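Local coordinates for ferritin heavy chain (Trichoplusia ni, PDB 1Z6O), which probably oxidises ferrous iron at a diiron ferroxidase site and helps store it as ferric mineral inside a secreted shell of heavy and light chains, at residues A44-D49 against Q58-A63; S114-V119 against E151-G156. All blocks are in the same frame, centred on the assembly; numbering follows the deposited sequence.

Contact 1: residues A44-D49 against Q58-A63; sequences AHFSKD and QLFFDA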
loop_
_atom_site.group_PDB
_atom_site.type_symbol
_atom_site.label_atom_id
_atom_site.label_comp_id
_atom_site.label_asym_id
_atom_site.label_seq_id
_atom_site.Cartn_x
_atom_site.Cartn_y
_atom_site.Cartn_z
ATOM N N ALA M 44 -24.803 5.687 43.499
ATOM C CA ALA M 44 -24.169 6.525 44.522
ATOM C C ALA M 44 -23.721 5.682 45.724
ATOM O O ALA M 44 -22.631 5.876 46.261
ATOM C CB ALA M 44 -25.157 7.608 44.993
ATOM N N HIS M 45 -24.569 4.754 46.156
ATOM C CA HIS M 45 -24.231 3.910 47.304
ATOM C C HIS M 45 -22.979 3.068 47.060
ATOM O O HIS M 45 -22.077 3.026 47.897
ATOM C CB HIS M 45 -25.401 2.972 47.647
ATOM C CG HIS M 45 -25.068 1.963 48.705
ATOM N ND1 HIS M 45 -25.105 2.256 50.053
ATOM C CD2 HIS M 45 -24.645 0.679 48.610
ATOM C CE1 HIS M 45 -24.720 1.195 50.744
ATOM N NE2 HIS M 45 -24.435 0.224 49.892
ATOM N N PHE M 46 -22.913 2.389 45.920
ATOM C CA PHE M 46 -21.751 1.549 45.662
ATOM C C PHE M 46 -20.488 2.317 45.306
ATOM O O PHE M 46 -19.404 1.735 45.248
ATOM C CB PHE M 46 -22.092 0.476 44.611
ATOM C CG PHE M 46 -23.065 -0.558 45.132
ATOM C CD1 PHE M 46 -24.422 -0.468 44.837
ATOM C CD2 PHE M 46 -22.629 -1.553 46.015
ATOM C CE1 PHE M 46 -25.346 -1.353 45.420
ATOM C CE2 PHE M 46 -23.539 -2.447 46.609
ATOM C CZ PHE M 46 -24.898 -2.346 46.311
ATOM N N SER M 47 -20.628 3.626 45.093
ATOM C CA SER M 47 -19.484 4.493 44.808
ATOM C C SER M 47 -18.804 4.955 46.107
ATOM O O SER M 47 -17.688 5.467 46.068
ATOM C CB SER M 47 -19.926 5.748 44.036
ATOM O OG SER M 47 -20.376 5.409 42.738
ATOM N N LYS M 48 -19.470 4.799 47.252
ATOM C CA LYS M 48 -18.878 5.243 48.526
ATOM C C LYS M 48 -17.557 4.548 48.834
ATOM O O LYS M 48 -17.394 3.357 48.558
ATOM C CB LYS M 48 -19.841 5.007 49.697
ATOM C CG LYS M 48 -21.139 5.800 49.600
ATOM C CD LYS M 48 -21.913 5.793 50.923
ATOM C CE LYS M 48 -22.214 4.396 51.407
ATOM N NZ LYS M 48 -23.036 4.414 52.656
ATOM N N ASP M 49 -16.622 5.289 49.428
ATOM C CA ASP M 49 -15.315 4.723 49.757
ATOM C C ASP M 49 -15.416 3.527 50.702
ATOM O O ASP M 49 -14.628 2.578 50.598
ATOM C CB ASP M 49 -14.395 5.802 50.366
ATOM C CG ASP M 49 -14.997 6.477 51.613
ATOM O OD1 ASP M 49 -16.122 6.114 52.051
ATOM O OD2 ASP M 49 -14.335 7.387 52.160
ATOM N N GLN M 58 -21.117 1.132 38.467
ATOM C CA GLN M 58 -21.253 1.344 37.026
ATOM C C GLN M 58 -22.506 0.652 36.485
ATOM O O GLN M 58 -23.199 1.196 35.615
ATOM C CB GLN M 58 -20.011 0.810 36.302
ATOM C CG GLN M 58 -19.989 1.037 34.792
ATOM C CD GLN M 58 -18.863 0.244 34.107
ATOM O OE1 GLN M 58 -18.995 -0.955 33.842
ATOM N NE2 GLN M 58 -17.745 0.913 33.842
ATOM N N LEU M 59 -22.779 -0.556 36.976
ATOM C CA LEU M 59 -23.963 -1.301 36.544
ATOM C C LEU M 59 -25.220 -0.467 36.793
ATOM O O LEU M 59 -26.088 -0.352 35.927
ATOM C CB LEU M 59 -24.090 -2.616 37.332
ATOM C CG LEU M 59 -25.328 -3.489 37.042
ATOM C CD1 LEU M 59 -25.181 -4.125 35.655
ATOM C CD2 LEU M 59 -25.464 -4.592 38.105
ATOM N N PHE M 60 -25.318 0.125 37.978
ATOM C CA PHE M 60 -26.509 0.894 38.306
ATOM C C PHE M 60 -26.563 2.289 37.697
ATOM O O PHE M 60 -27.650 2.778 37.404
ATOM C CB PHE M 60 -26.708 0.901 39.832
ATOM C CG PHE M 60 -26.983 -0.481 40.395
ATOM C CD1 PHE M 60 -27.969 -1.287 39.826
ATOM C CD2 PHE M 60 -26.250 -0.978 41.468
ATOM C CE1 PHE M 60 -28.224 -2.576 40.318
ATOM C CE2 PHE M 60 -26.495 -2.264 41.971
ATOM C CZ PHE M 60 -27.486 -3.064 41.390
ATOM N N PHE M 61 -25.416 2.941 37.497
ATOM C CA PHE M 61 -25.445 4.243 36.821
ATOM C C PHE M 61 -25.877 3.975 35.365
ATOM O O PHE M 61 -26.626 4.760 34.788
ATOM C CB PHE M 61 -24.066 4.924 36.835
ATOM C CG PHE M 61 -23.746 5.629 38.138
ATOM C CD1 PHE M 61 -22.507 5.459 38.753
ATOM C CD2 PHE M 61 -24.678 6.478 38.735
ATOM C CE1 PHE M 61 -22.195 6.132 39.950
ATOM C CE2 PHE M 61 -24.378 7.155 39.931
ATOM C CZ PHE M 61 -23.128 6.979 40.538
ATOM N N ASP M 62 -25.401 2.877 34.770
ATOM C CA ASP M 62 -25.806 2.537 33.398
ATOM C C ASP M 62 -27.317 2.289 33.367
ATOM O O ASP M 62 -28.003 2.720 32.437
ATOM C CB ASP M 62 -25.101 1.264 32.879
ATOM C CG ASP M 62 -23.624 1.486 32.561
ATOM O OD1 ASP M 62 -23.180 2.652 32.529
ATOM O OD2 ASP M 62 -22.906 0.489 32.335
ATOM N N ALA M 63 -27.832 1.582 34.372
ATOM C CA ALA M 63 -29.274 1.304 34.438
ATOM C C ALA M 63 -30.069 2.601 34.580
ATOM O O ALA M 63 -31.154 2.733 34.011
ATOM C CB ALA M 63 -29.592 0.368 35.617
#
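Phe46 and Phe60 carry the tightly packed, apolar half of this contact, where helix 19-47 comes to its last turns beside the early turns of helix 54-80. Phe46 CE1 comes to 3.7 Å from Phe60 CE2, and Phe46 CD1 lies 3.9 Å from Phe60 CD2, so one rim bond of each ring touches the other. With centroids 5.8 Å apart and planes inclined at 36°, the rings meet obliquely. Both rings have CG anti to their own carbonyl carbon (chi1 -69° at Phe46, -64° at Phe60), on CA-CB bonds that already point at the opposing helix. A face of Phe46 is covered by His45 CD2, 3.6 Å above the ring centre.

The other half is more polar, and its solvent side is marked by the partly exposed Ser47 and by Gln58, which is exposed and points away. Here the buried Phe61 reaches across with its ring: Ser47 OG sits at the ring edge, near its plane, 3.4 Å from Phe61 CE1, and Phe61 CZ approaches Ala44 N at 3.6 Å. The hydroxyl of Ser47 finds its polar partner in Gly43 O, one turn back in its own helix, and meets Phe61 by van der Waals contact. Ala44 and Ser47 also pack against Ile91 and Thr95 of a neighbouring light chain, which borders this side.

The contact joins helix 19-47 to helix 54-80 beside their short connection, a helical-hairpin turn of the ferritin four-helix bundle. Phe60 leans on Tyr39 and Met42 of helix 19-47, and Ala108 of helix 105-132 touches both Phe46 and Phe60.

Contact 2: residues S114-V119 against E151-G156; sequences SMESDV and EEQYKG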
loop_
_atom_site.group_PDB
_atom_site.type_symbol
_atom_site.label_atom_id
_atom_site.label_comp_id
_atom_site.label_asym_id
_atom_site.label_seq_id
_atom_site.Cartn_x
_atom_site.Cartn_y
_atom_site.Cartn_z
ATOM N N SER M 114 -36.929 -6.664 41.606
ATOM C CA SER M 114 -38.290 -6.336 42.023
ATOM C C SER M 114 -38.796 -5.057 41.328
ATOM O O SER M 114 -39.964 -4.968 40.948
ATOM C CB SER M 114 -38.322 -6.172 43.553
ATOM O OG SER M 114 -39.571 -5.668 43.970
ATOM N N MET M 115 -37.923 -4.065 41.168
ATOM C CA MET M 115 -38.299 -2.828 40.472
ATOM C C MET M 115 -38.636 -3.164 39.011
ATOM O O MET M 115 -39.617 -2.667 38.460
ATOM C CB MET M 115 -37.134 -1.819 40.452
ATOM C CG MET M 115 -36.702 -1.257 41.801
ATOM S SD MET M 115 -35.105 -0.343 41.636
ATOM C CE MET M 115 -35.540 0.779 40.236
ATOM N N GLU M 116 -37.807 -3.988 38.373
ATOM C CA GLU M 116 -38.047 -4.351 36.972
ATOM C C GLU M 116 -39.346 -5.141 36.842
ATOM O O GLU M 116 -40.117 -4.938 35.909
ATOM C CB GLU M 116 -36.875 -5.170 36.409
ATOM C CG GLU M 116 -35.578 -4.362 36.252
ATOM C CD GLU M 116 -35.764 -3.078 35.431
ATOM O OE1 GLU M 116 -36.584 -3.076 34.487
ATOM O OE2 GLU M 116 -35.081 -2.068 35.721
ATOM N N SER M 117 -39.576 -6.043 37.788
ATOM C CA SER M 117 -40.787 -6.856 37.812
ATOM C C SER M 117 -42.024 -5.925 37.903
ATOM O O SER M 117 -43.047 -6.153 37.241
ATOM C CB SER M 117 -40.707 -7.823 39.025
ATOM O OG SER M 117 -41.868 -8.613 39.113
ATOM N N ASP M 118 -41.935 -4.877 38.721
ATOM C CA ASP M 118 -43.037 -3.907 38.843
ATOM C C ASP M 118 -43.241 -3.146 37.531
ATOM O O ASP M 118 -44.378 -2.870 37.125
ATOM C CB ASP M 118 -42.751 -2.869 39.933
ATOM C CG ASP M 118 -42.869 -3.437 41.330
ATOM O OD1 ASP M 118 -43.505 -4.501 41.492
ATOM O OD2 ASP M 118 -42.336 -2.807 42.266
ATOM N N VAL M 119 -42.144 -2.783 36.875
ATOM C CA VAL M 119 -42.247 -2.066 35.603
ATOM C C VAL M 119 -42.884 -2.964 34.540
ATOM O O VAL M 119 -43.708 -2.510 33.750
ATOM C CB VAL M 119 -40.852 -1.573 35.118
ATOM C CG1 VAL M 119 -40.927 -1.098 33.659
ATOM C CG2 VAL M 119 -40.377 -0.427 36.015
ATOM N N GLU M 151 -39.824 -6.796 25.589
ATOM C CA GLU M 151 -38.631 -7.553 25.192
ATOM C C GLU M 151 -37.465 -7.172 26.121
ATOM O O GLU M 151 -36.787 -8.035 26.693
ATOM C CB GLU M 151 -38.273 -7.216 23.741
ATOM C CG GLU M 151 -36.937 -7.768 23.252
ATOM C CD GLU M 151 -36.916 -9.281 23.177
ATOM O OE1 GLU M 151 -38.002 -9.900 23.219
ATOM O OE2 GLU M 151 -35.812 -9.857 23.062
ATOM N N GLU M 152 -37.248 -5.873 26.287
ATOM C CA GLU M 152 -36.174 -5.394 27.151
ATOM C C GLU M 152 -36.414 -5.817 28.608
ATOM O O GLU M 152 -35.470 -6.165 29.332
ATOM C CB GLU M 152 -36.078 -3.866 27.069
ATOM C CG GLU M 152 -34.676 -3.351 27.278
ATOM C CD GLU M 152 -33.736 -3.752 26.141
ATOM O OE1 GLU M 152 -32.504 -3.603 26.306
ATOM O OE2 GLU M 152 -34.231 -4.211 25.084
ATOM N N GLN M 153 -37.671 -5.779 29.044
ATOM C CA GLN M 153 -37.996 -6.165 30.418
ATOM C C GLN M 153 -37.683 -7.620 30.726
ATOM O O GLN M 153 -37.050 -7.913 31.740
ATOM C CB GLN M 153 -39.486 -5.933 30.729
ATOM C CG GLN M 153 -39.885 -4.461 30.899
ATOM C CD GLN M 153 -38.957 -3.730 31.850
ATOM O OE1 GLN M 153 -38.170 -2.885 31.428
ATOM N NE2 GLN M 153 -39.024 -4.070 33.140
ATOM N N TYR M 154 -38.134 -8.541 29.872
ATOM C CA TYR M 154 -37.898 -9.951 30.168
ATOM C C TYR M 154 -36.431 -10.327 30.132
ATOM O O TYR M 154 -35.972 -11.095 30.977
ATOM C CB TYR M 154 -38.733 -10.856 29.249
ATOM C CG TYR M 154 -40.214 -10.804 29.597
ATOM C CD1 TYR M 154 -41.138 -10.230 28.723
ATOM C CD2 TYR M 154 -40.683 -11.295 30.824
ATOM C CE1 TYR M 154 -42.500 -10.138 29.062
ATOM C CE2 TYR M 154 -42.042 -11.216 31.169
ATOM C CZ TYR M 154 -42.942 -10.633 30.278
ATOM O OH TYR M 154 -44.281 -10.557 30.597
ATOM N N LYS M 155 -35.683 -9.784 29.175
ATOM C CA LYS M 155 -34.249 -10.077 29.111
ATOM C C LYS M 155 -33.563 -9.507 30.354
ATOM O O LYS M 155 -32.697 -10.153 30.952
ATOM C CB LYS M 155 -33.617 -9.437 27.866
ATOM C CG LYS M 155 -34.001 -10.112 26.562
ATOM C CD LYS M 155 -33.259 -9.483 25.381
ATOM C CE LYS M 155 -33.500 -7.973 25.295
ATOM N NZ LYS M 155 -32.851 -7.346 24.108
ATOM N N GLY M 156 -33.953 -8.291 30.734
ATOM C CA GLY M 156 -33.359 -7.643 31.899
ATOM C C GLY M 156 -33.622 -8.390 33.198
ATOM O O GLY M 156 -32.734 -8.508 34.045
HETATM O O HOH W 1 -35.526 -5.320 32.910
#
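Glu116 OE1 is gripped from the opposing helix by the amide of Gln153, whose NE2 donates a hydrogen bond of 3.0 Å with an N-H...O angle of 152°. The donor arrives nearly along the C-O axis of OE1, while OE1 itself lies 16° out of the amide plane of Gln153. A water placed 2.9 Å from Glu116 OE1 and 3.2 Å from Gln153 O can donate to either; how its protons are shared is not settled.

The two side chains cross at about a right angle. Each is folded at chi2 (-54° in Glu116, and similarly in Gln153), which turns the amide back across the gap to the carboxylate. Val119 flanks the amide, its CG1 3.6 Å from Gln153 NE2, and Thr120 OG1 is a further hydrogen-bond partner of NE2. The second carboxylate oxygen, OE2, bonds to Tyr39 OH and lies close to Glu67 OE2.

The contact lines the iron site: Glu116 is inferred to bind the second iron, beside the ligands Glu32, Glu67 and His70, and the Gln153 side chain lies about 4 Å from the bound iron(III) ion. Helices 105-132 and 139-168 meet here within the four-helix bundle, with Val119 packing on Gln28 and Glu32 of helix 19-47 and Leu160 of helix 139-168 touching Glu116.

From the N terminus, helix 19-47 runs into contact 1, which closes a short loop as the chain turns through residues 48-53 into helix 54-80. The chain then follows that helix to its end and passes through a long connection into helix 105-132, where contact 2 opens; it closes on helix 139-168, after 31 intervening residues. The two contacts are therefore in series, neither nesting nor crossing. The centres of contact 1 and contact 2 are about 19 Å apart, and the two do not touch. Contact 1 ties the first two bundle helices together near one end; contact 2 joins the third and fourth helices of the bundle, 105-132 and 139-168, beside the iron site, nearer the centre of the chain.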